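D-mandelate dehydrogenase (PDB 2W2L) probably interconverts D-mandelate and its 2-keto acid, phenylglyoxylate, using a nicotinamide dinucleotide as hydride carrier. Local coordinates at residues 163-168 / 189-194; 221-226 / 251-256. All coordinates share one frame; numbering follows the deposited sequence.

Contact 1. Residues 163-168 / 189-194. With NAD (nicotinamide-adenine-dinucleotide), chain K.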
loop_
_atom_site.group_PDB
_atom_site.type_symbol
_atom_site.label_atom_id
_atom_site.label_comp_id
_atom_site.label_asym_id
_atom_site.label_seq_id
_atom_site.Cartn_x
_atom_site.Cartn_y
_atom_site.Cartn_z
ATOM N N GLY D 163 0.359 15.682 2.244
ATOM C CA GLY D 163 0.215 16.851 3.125
ATOM C C GLY D 163 -0.148 16.597 4.597
ATOM O O GLY D 163 -0.101 17.530 5.404
ATOM N N HIS D 164 -0.598 15.371 4.929
ATOM C CA HIS D 164 -0.804 14.923 6.306
ATOM C C HIS D 164 0.531 14.516 6.967
ATOM O O HIS D 164 1.536 14.170 6.277
ATOM C CB HIS D 164 -1.769 13.770 6.329
ATOM C CG HIS D 164 -3.168 14.163 5.948
ATOM N ND1 HIS D 164 -3.571 14.319 4.631
ATOM C CD2 HIS D 164 -4.250 14.468 6.715
ATOM C CE1 HIS D 164 -4.842 14.692 4.610
ATOM N NE2 HIS D 164 -5.275 14.792 5.859
ATOM N N VAL D 165 0.557 14.564 8.295
ATOM C CA VAL D 165 1.806 14.399 9.022
ATOM C C VAL D 165 1.939 12.971 9.514
ATOM O O VAL D 165 1.041 12.433 10.138
ATOM C CB VAL D 165 1.884 15.407 10.222
ATOM C CG1 VAL D 165 3.220 15.347 10.890
ATOM C CG2 VAL D 165 1.597 16.821 9.781
ATOM N N LEU D 166 3.061 12.351 9.203
ATOM C CA LEU D 166 3.407 11.038 9.717
ATOM C C LEU D 166 4.284 11.282 10.912
ATOM O O LEU D 166 5.383 11.933 10.810
ATOM C CB LEU D 166 4.211 10.276 8.663
ATOM C CG LEU D 166 4.782 8.915 9.082
ATOM C CD1 LEU D 166 3.693 7.900 9.164
ATOM C CD2 LEU D 166 5.830 8.461 8.093
ATOM N N GLY D 167 3.818 10.776 12.056
ATOM C CA GLY D 167 4.605 10.893 13.279
ATOM C C GLY D 167 5.383 9.628 13.562
ATOM O O GLY D 167 4.789 8.599 13.972
ATOM N N ALA D 168 6.688 9.697 13.341
ATOM C CA ALA D 168 7.541 8.542 13.577
ATOM C C ALA D 168 7.999 8.407 15.032
ATOM O O ALA D 168 8.707 9.277 15.562
ATOM C CB ALA D 168 8.738 8.590 12.679
ATOM N N LYS D 189 4.251 14.831 5.457
ATOM C CA LYS D 189 5.287 15.547 6.178
ATOM C C LYS D 189 5.752 14.697 7.368
ATOM O O LYS D 189 4.985 13.840 7.861
ATOM C CB LYS D 189 4.785 16.906 6.653
ATOM C CG LYS D 189 4.517 17.946 5.532
ATOM C CD LYS D 189 3.440 19.038 6.003
ATOM C CE LYS D 189 3.396 20.363 5.159
ATOM N NZ LYS D 189 2.724 20.276 3.808
ATOM N N LEU D 190 6.991 14.915 7.835
ATOM C CA LEU D 190 7.559 14.114 8.941
ATOM C C LEU D 190 7.903 14.872 10.242
ATOM O O LEU D 190 8.647 15.861 10.239
ATOM C CB LEU D 190 8.758 13.246 8.479
ATOM C CG LEU D 190 9.456 12.299 9.488
ATOM C CD1 LEU D 190 8.693 11.037 9.694
ATOM C CD2 LEU D 190 10.854 11.939 9.077
ATOM N N VAL D 191 7.360 14.379 11.362
ATOM C CA VAL D 191 7.896 14.738 12.659
ATOM C C VAL D 191 8.229 13.470 13.353
ATOM O O VAL D 191 7.522 12.473 13.182
ATOM C CB VAL D 191 6.984 15.675 13.474
ATOM C CG1 VAL D 191 6.160 16.491 12.536
ATOM C CG2 VAL D 191 6.127 14.945 14.493
ATOM N N TYR D 192 9.320 13.476 14.098
ATOM C CA TYR D 192 9.721 12.260 14.756
ATOM C C TYR D 192 10.170 12.499 16.163
ATOM O O TYR D 192 10.682 13.591 16.490
ATOM C CB TYR D 192 10.824 11.524 13.993
ATOM C CG TYR D 192 12.169 12.167 14.115
ATOM C CD1 TYR D 192 13.162 11.633 14.957
ATOM C CD2 TYR D 192 12.468 13.316 13.394
ATOM C CE1 TYR D 192 14.430 12.250 15.080
ATOM C CE2 TYR D 192 13.729 13.934 13.500
ATOM C CZ TYR D 192 14.701 13.406 14.335
ATOM O OH TYR D 192 15.932 14.051 14.381
ATOM N N TYR D 193 9.954 11.468 16.990
ATOM C CA TYR D 193 10.612 11.398 18.264
ATOM C C TYR D 193 11.604 10.251 18.284
ATOM O O TYR D 193 11.275 9.148 17.854
ATOM C CB TYR D 193 9.619 11.296 19.443
ATOM C CG TYR D 193 10.345 10.781 20.683
ATOM C CD1 TYR D 193 11.051 11.656 21.532
ATOM C CD2 TYR D 193 10.402 9.402 20.945
ATOM C CE1 TYR D 193 11.733 11.177 22.634
ATOM C CE2 TYR D 193 11.094 8.922 22.021
ATOM C CZ TYR D 193 11.765 9.814 22.863
ATOM O OH TYR D 193 12.448 9.275 23.943
ATOM N N ASP D 194 12.807 10.475 18.806
ATOM C CA ASP D 194 13.761 9.368 18.969
ATOM C C ASP D 194 14.848 9.615 20.001
ATOM O O ASP D 194 15.288 10.753 20.230
ATOM C CB ASP D 194 14.427 9.002 17.641
ATOM C CG ASP D 194 15.129 7.618 17.681
ATOM O OD1 ASP D 194 15.969 7.370 16.792
ATOM O OD2 ASP D 194 14.846 6.779 18.594
HETATM P PA NAD K . 17.403 0.190 14.157
HETATM O O1A NAD K . 18.111 -1.003 14.681
HETATM O O2A NAD K . 18.449 1.168 13.659
HETATM O O5B NAD K . 16.336 0.712 15.253
HETATM C C5B NAD K . 16.664 1.341 16.477
HETATM C C4B NAD K . 16.300 2.830 16.367
HETATM O O4B NAD K . 15.289 3.224 17.284
HETATM C C3B NAD K . 17.511 3.722 16.615
HETATM O O3B NAD K . 17.549 4.796 15.704
HETATM C C2B NAD K . 17.284 4.278 17.994
HETATM O O2B NAD K . 17.781 5.596 18.042
HETATM C C1B NAD K . 15.780 4.165 18.220
HETATM N N9A NAD K . 15.517 3.620 19.567
HETATM C C8A NAD K . 16.348 2.734 20.231
HETATM N N7A NAD K . 15.806 2.444 21.435
HETATM C C5A NAD K . 14.633 3.121 21.549
HETATM C C6A NAD K . 13.713 3.168 22.587
HETATM N N6A NAD K . 14.066 2.680 23.780
HETATM N N1A NAD K . 12.598 3.974 22.452
HETATM C C2A NAD K . 12.402 4.718 21.295
HETATM N N3A NAD K . 13.332 4.665 20.265
HETATM C C4A NAD K . 14.435 3.875 20.390
HETATM O O3 NAD K . 16.301 -0.202 13.041
HETATM P PN NAD K . 15.207 -1.412 13.156
HETATM O O1N NAD K . 14.928 -1.655 11.734
HETATM O O2N NAD K . 15.715 -2.556 13.968
HETATM O O5D NAD K . 13.841 -0.886 13.854
HETATM C C5D NAD K . 13.425 -1.414 15.102
HETATM C C4D NAD K . 12.104 -2.184 15.076
HETATM O O4D NAD K . 11.786 -2.821 13.834
HETATM C C3D NAD K . 12.190 -3.302 16.107
HETATM O O3D NAD K . 11.116 -3.317 17.024
HETATM C C2D NAD K . 12.059 -4.561 15.294
HETATM O O2D NAD K . 11.561 -5.639 16.071
HETATM C C1D NAD K . 11.181 -4.083 14.137
HETATM N N1N NAD K . 11.084 -5.124 13.068
HETATM C C2N NAD K . 9.851 -5.511 12.589
HETATM C C3N NAD K . 9.739 -6.499 11.585
HETATM C C7N NAD K . 8.395 -7.000 11.099
HETATM O O7N NAD K . 8.335 -8.335 10.621
HETATM N N7N NAD K . 7.306 -6.208 11.134
HETATM C C4N NAD K . 10.893 -7.116 11.097
HETATM C C5N NAD K . 12.137 -6.738 11.596
HETATM C C6N NAD K . 12.220 -5.747 12.582
#
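Lys-189 opens the pairing by giving its backbone N to His-164 O at 2.9 Å, while its aliphatic CD lies near the carbonyl of Gly-163. Lys-189 O then receives Leu-166 N at 2.8 Å, in line with the carbonyl bond. Leu-190 comes next, with CG anti to the backbone N (chi1 -178°), which, with chi2 of 79°, brings CD1 back toward the first strand. Leu-190 CD1 lies 4.2 Å from Leu-166 CD2, the two leucines side by side and pointing the same way, and it also reaches Ala-168 CB at 3.9 Å. Val-191 turns to the other face, where its CG1 meets CG1 of Val-165 at 3.6 Å. Val-191 N binds Leu-166 O more loosely, at 3.2 Å, and Val-191 O accepts from Ala-168 N. Tyr-192 packs its CB against Ala-168 CB, but its ring leads away to a hydroxyl hydrogen-bonded with Glu-203. Tyr-193 N completes the main-chain bonding to Ala-168 O at 2.9 Å. Beyond the strand, Asp-194 OD1 accepts both adenosine-ribose hydroxyls of NAD, with O2B at 2.8 Å. Such an acid after the second strand is the classic ribose-binding residue of NAD-dependent Rossmann folds. The strands run parallel, 20° apart, as the first beta-alpha-beta unit of that fold. The connecting helix 173-186 covers Leu-166, Ala-168 and Leu-190, helix 214-220 packs on Val-191 across the sheet, and strands 208-210 and 223-226 flank the pair.

Contact 2. Residues 221-226 / 251-256. With NAD (nicotinamide-adenine-dinucleotide), chain K.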
loop_
_atom_site.group_PDB
_atom_site.type_symbol
_atom_site.label_atom_id
_atom_site.label_comp_id
_atom_site.label_asym_id
_atom_site.label_seq_id
_atom_site.Cartn_x
_atom_site.Cartn_y
_atom_site.Cartn_z
ATOM N N SER D 221 0.405 14.454 15.027
ATOM C CA SER D 221 0.302 13.392 14.040
ATOM C C SER D 221 -1.073 13.136 13.427
ATOM O O SER D 221 -2.056 13.240 14.092
ATOM C CB SER D 221 0.795 12.107 14.691
ATOM O OG SER D 221 2.177 12.177 14.845
ATOM N N ASP D 222 -1.111 12.777 12.156
ATOM C CA ASP D 222 -2.330 12.357 11.478
ATOM C C ASP D 222 -2.266 10.870 11.342
ATOM O O ASP D 222 -3.284 10.172 11.389
ATOM C CB ASP D 222 -2.419 12.990 10.087
ATOM C CG ASP D 222 -2.779 14.482 10.144
ATOM O OD1 ASP D 222 -3.829 14.790 10.760
ATOM O OD2 ASP D 222 -2.015 15.343 9.613
ATOM N N CYS D 223 -1.051 10.365 11.187
ATOM C CA CYS D 223 -0.828 8.943 11.397
ATOM C C CYS D 223 0.509 8.759 12.128
ATOM O O CYS D 223 1.492 9.407 11.797
ATOM C CB CYS D 223 -0.881 8.209 10.056
ATOM S SG CYS D 223 -0.619 6.441 10.078
ATOM N N VAL D 224 0.524 7.888 13.134
ATOM C CA VAL D 224 1.737 7.519 13.880
ATOM C C VAL D 224 2.287 6.171 13.376
ATOM O O VAL D 224 1.531 5.166 13.247
ATOM C CB VAL D 224 1.433 7.420 15.404
ATOM C CG1 VAL D 224 2.592 6.765 16.169
ATOM C CG2 VAL D 224 1.143 8.822 16.014
ATOM N N SER D 225 3.593 6.151 13.085
ATOM C CA SER D 225 4.321 4.901 12.771
ATOM C C SER D 225 5.282 4.475 13.908
ATOM O O SER D 225 6.326 5.118 14.159
ATOM C CB SER D 225 5.091 5.040 11.455
ATOM O OG SER D 225 5.893 3.896 11.176
ATOM N N VAL D 226 4.937 3.390 14.582
ATOM C CA VAL D 226 5.778 2.875 15.642
ATOM C C VAL D 226 6.844 1.970 15.071
ATOM O O VAL D 226 6.524 0.948 14.483
ATOM C CB VAL D 226 4.924 2.076 16.660
ATOM C CG1 VAL D 226 5.781 1.583 17.796
ATOM C CG2 VAL D 226 3.858 2.951 17.215
ATOM N N ARG D 251 -4.740 8.164 13.213
ATOM C CA ARG D 251 -4.403 6.822 12.753
ATOM C C ARG D 251 -3.094 6.367 13.349
ATOM O O ARG D 251 -2.216 7.200 13.698
ATOM C CB ARG D 251 -4.255 6.829 11.228
ATOM C CG ARG D 251 -5.512 7.303 10.475
ATOM C CD ARG D 251 -5.188 7.823 9.099
ATOM N NE ARG D 251 -6.224 8.739 8.652
ATOM C CZ ARG D 251 -6.274 10.030 8.967
ATOM N NH1 ARG D 251 -5.337 10.594 9.740
ATOM N NH2 ARG D 251 -7.264 10.761 8.493
ATOM N N ILE D 252 -2.936 5.053 13.455
ATOM C CA ILE D 252 -1.675 4.486 13.942
ATOM C C ILE D 252 -1.369 3.146 13.260
ATOM O O ILE D 252 -2.296 2.341 12.972
ATOM C CB ILE D 252 -1.629 4.356 15.506
ATOM C CG1 ILE D 252 -0.171 4.183 16.007
ATOM C CG2 ILE D 252 -2.542 3.243 15.997
ATOM C CD1 ILE D 252 -0.044 4.026 17.513
ATOM N N VAL D 253 -0.082 2.936 12.974
ATOM C CA VAL D 253 0.395 1.651 12.468
ATOM C C VAL D 253 1.549 1.137 13.313
ATOM O O VAL D 253 2.370 1.928 13.829
ATOM C CB VAL D 253 0.803 1.708 10.946
ATOM C CG1 VAL D 253 -0.426 2.126 10.050
ATOM C CG2 VAL D 253 2.120 2.583 10.708
ATOM N N ASN D 254 1.603 -0.183 13.452
ATOM C CA ASN D 254 2.677 -0.867 14.168
ATOM C C ASN D 254 3.339 -1.994 13.381
ATOM O O ASN D 254 2.695 -2.951 12.982
ATOM C CB ASN D 254 2.196 -1.443 15.495
ATOM C CG ASN D 254 3.377 -1.814 16.422
ATOM O OD1 ASN D 254 4.551 -1.559 16.084
ATOM N ND2 ASN D 254 3.075 -2.402 17.580
ATOM N N THR D 255 4.645 -1.889 13.176
ATOM C CA THR D 255 5.399 -2.979 12.553
ATOM C C THR D 255 6.564 -3.368 13.428
ATOM O O THR D 255 7.388 -4.185 13.033
ATOM C CB THR D 255 5.930 -2.613 11.134
ATOM O OG1 THR D 255 6.794 -1.488 11.225
ATOM C CG2 THR D 255 4.782 -2.289 10.161
ATOM N N ALA D 256 6.617 -2.800 14.626
ATOM C CA ALA D 256 7.741 -3.019 15.557
ATOM C C ALA D 256 7.557 -4.359 16.338
ATOM O O ALA D 256 7.929 -5.438 15.827
ATOM C CB ALA D 256 7.954 -1.769 16.490
HETATM P PA NAD K . 17.403 0.190 14.157
HETATM O O1A NAD K . 18.111 -1.003 14.681
HETATM O O2A NAD K . 18.449 1.168 13.659
HETATM O O5B NAD K . 16.336 0.712 15.253
HETATM C C5B NAD K . 16.664 1.341 16.477
HETATM C C4B NAD K . 16.300 2.830 16.367
HETATM O O4B NAD K . 15.289 3.224 17.284
HETATM C C3B NAD K . 17.511 3.722 16.615
HETATM O O3B NAD K . 17.549 4.796 15.704
HETATM C C2B NAD K . 17.284 4.278 17.994
HETATM O O2B NAD K . 17.781 5.596 18.042
HETATM C C1B NAD K . 15.780 4.165 18.220
HETATM N N9A NAD K . 15.517 3.620 19.567
HETATM C C8A NAD K . 16.348 2.734 20.231
HETATM N N7A NAD K . 15.806 2.444 21.435
HETATM C C5A NAD K . 14.633 3.121 21.549
HETATM C C6A NAD K . 13.713 3.168 22.587
HETATM N N6A NAD K . 14.066 2.680 23.780
HETATM N N1A NAD K . 12.598 3.974 22.452
HETATM C C2A NAD K . 12.402 4.718 21.295
HETATM N N3A NAD K . 13.332 4.665 20.265
HETATM C C4A NAD K . 14.435 3.875 20.390
HETATM O O3 NAD K . 16.301 -0.202 13.041
HETATM P PN NAD K . 15.207 -1.412 13.156
HETATM O O1N NAD K . 14.928 -1.655 11.734
HETATM O O2N NAD K . 15.715 -2.556 13.968
HETATM O O5D NAD K . 13.841 -0.886 13.854
HETATM C C5D NAD K . 13.425 -1.414 15.102
HETATM C C4D NAD K . 12.104 -2.184 15.076
HETATM O O4D NAD K . 11.786 -2.821 13.834
HETATM C C3D NAD K . 12.190 -3.302 16.107
HETATM O O3D NAD K . 11.116 -3.317 17.024
HETATM C C2D NAD K . 12.059 -4.561 15.294
HETATM O O2D NAD K . 11.561 -5.639 16.071
HETATM C C1D NAD K . 11.181 -4.083 14.137
HETATM N N1N NAD K . 11.084 -5.124 13.068
HETATM C C2N NAD K . 9.851 -5.511 12.589
HETATM C C3N NAD K . 9.739 -6.499 11.585
HETATM C C7N NAD K . 8.395 -7.000 11.099
HETATM O O7N NAD K . 8.335 -8.335 10.621
HETATM N N7N NAD K . 7.306 -6.208 11.134
HETATM C C4N NAD K . 10.893 -7.116 11.097
HETATM C C5N NAD K . 12.137 -6.738 11.596
HETATM C C6N NAD K . 12.220 -5.747 12.582
HETATM O O HOH W 1 5.387 1.215 11.669
#
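Arg-251 folds its side chain round the backbone carbonyl of Asp-222. Arg-251 CB sits 3.8 Å from Cys-223 CB and 3.5 Å from Asp-222 O. CG and CD continue past the same oxygen, Arg-251 CD 3.8 Å from Asp-222 O, along a chain extended as far as NE. There chi4 of 84° turns the guanidinium back, bringing Arg-251 NH1 to Asp-222 O at 2.7 Å. The oxygen lies at the guanidinium edge, 7° out of its plane, although NH1 stands above the carbonyl plane, 45° out of it. Arg-251 N adds a weak bond to this oxygen, so one residue supplies it with two donors. The Asp-222 carboxylate is engaged by Lys-247 in a salt bridge. With a leucine in place of Arg-251, the carbonyl would probably lose its charged donor and keep, within this contact, just the weak main-chain bond.

Further along, the hydrogen bond from Val-226 N to Val-253 O, 3.0 Å long, is nearly straight. Val-224 lies alongside Ile-252, its CB against CG1. At the end of the strand Asn-254 OD1 accepts Ala-256 N at 2.8 Å, an Asx turn, and just beyond it Thr-255 O receives the carboxamide N7N of NAD at 2.8 Å. The turn after the strand thus gives the carboxamide one acceptor, while a water joins Ser-225 OG, Val-226 O and Thr-255 OG1. Helix 114-130 covers Cys-223, Arg-251 and Val-253 on one face, and strands 165-169 and 275-280 border the pair within the sheet.

How the contacts relate
From the N terminus, the chain enters the seven-stranded parallel sheet at 163-168, passes through helix 173-186 and returns at 189-194, where contact 1 closes the first crossover. It then makes the edge strand 208-210 and helix 214-220 before reaching 221-226, and contact 2 closes at 251-256. The contacts are therefore in series, neither nested nor crossed. Contact 2 begins on the far side of the first strand: Gly-167 N probably bonds Cys-223 O at 2.7 Å, and Gly-167 O probably takes Ser-225 N at 2.9 Å. Four adjacent strands are thereby joined, and the chain just past the C-terminal ends of the two outer ones, 189-193 and 250-254, meets opposite ends of NAD, adenosine ribose at contact 1 and nicotinamide at contact 2.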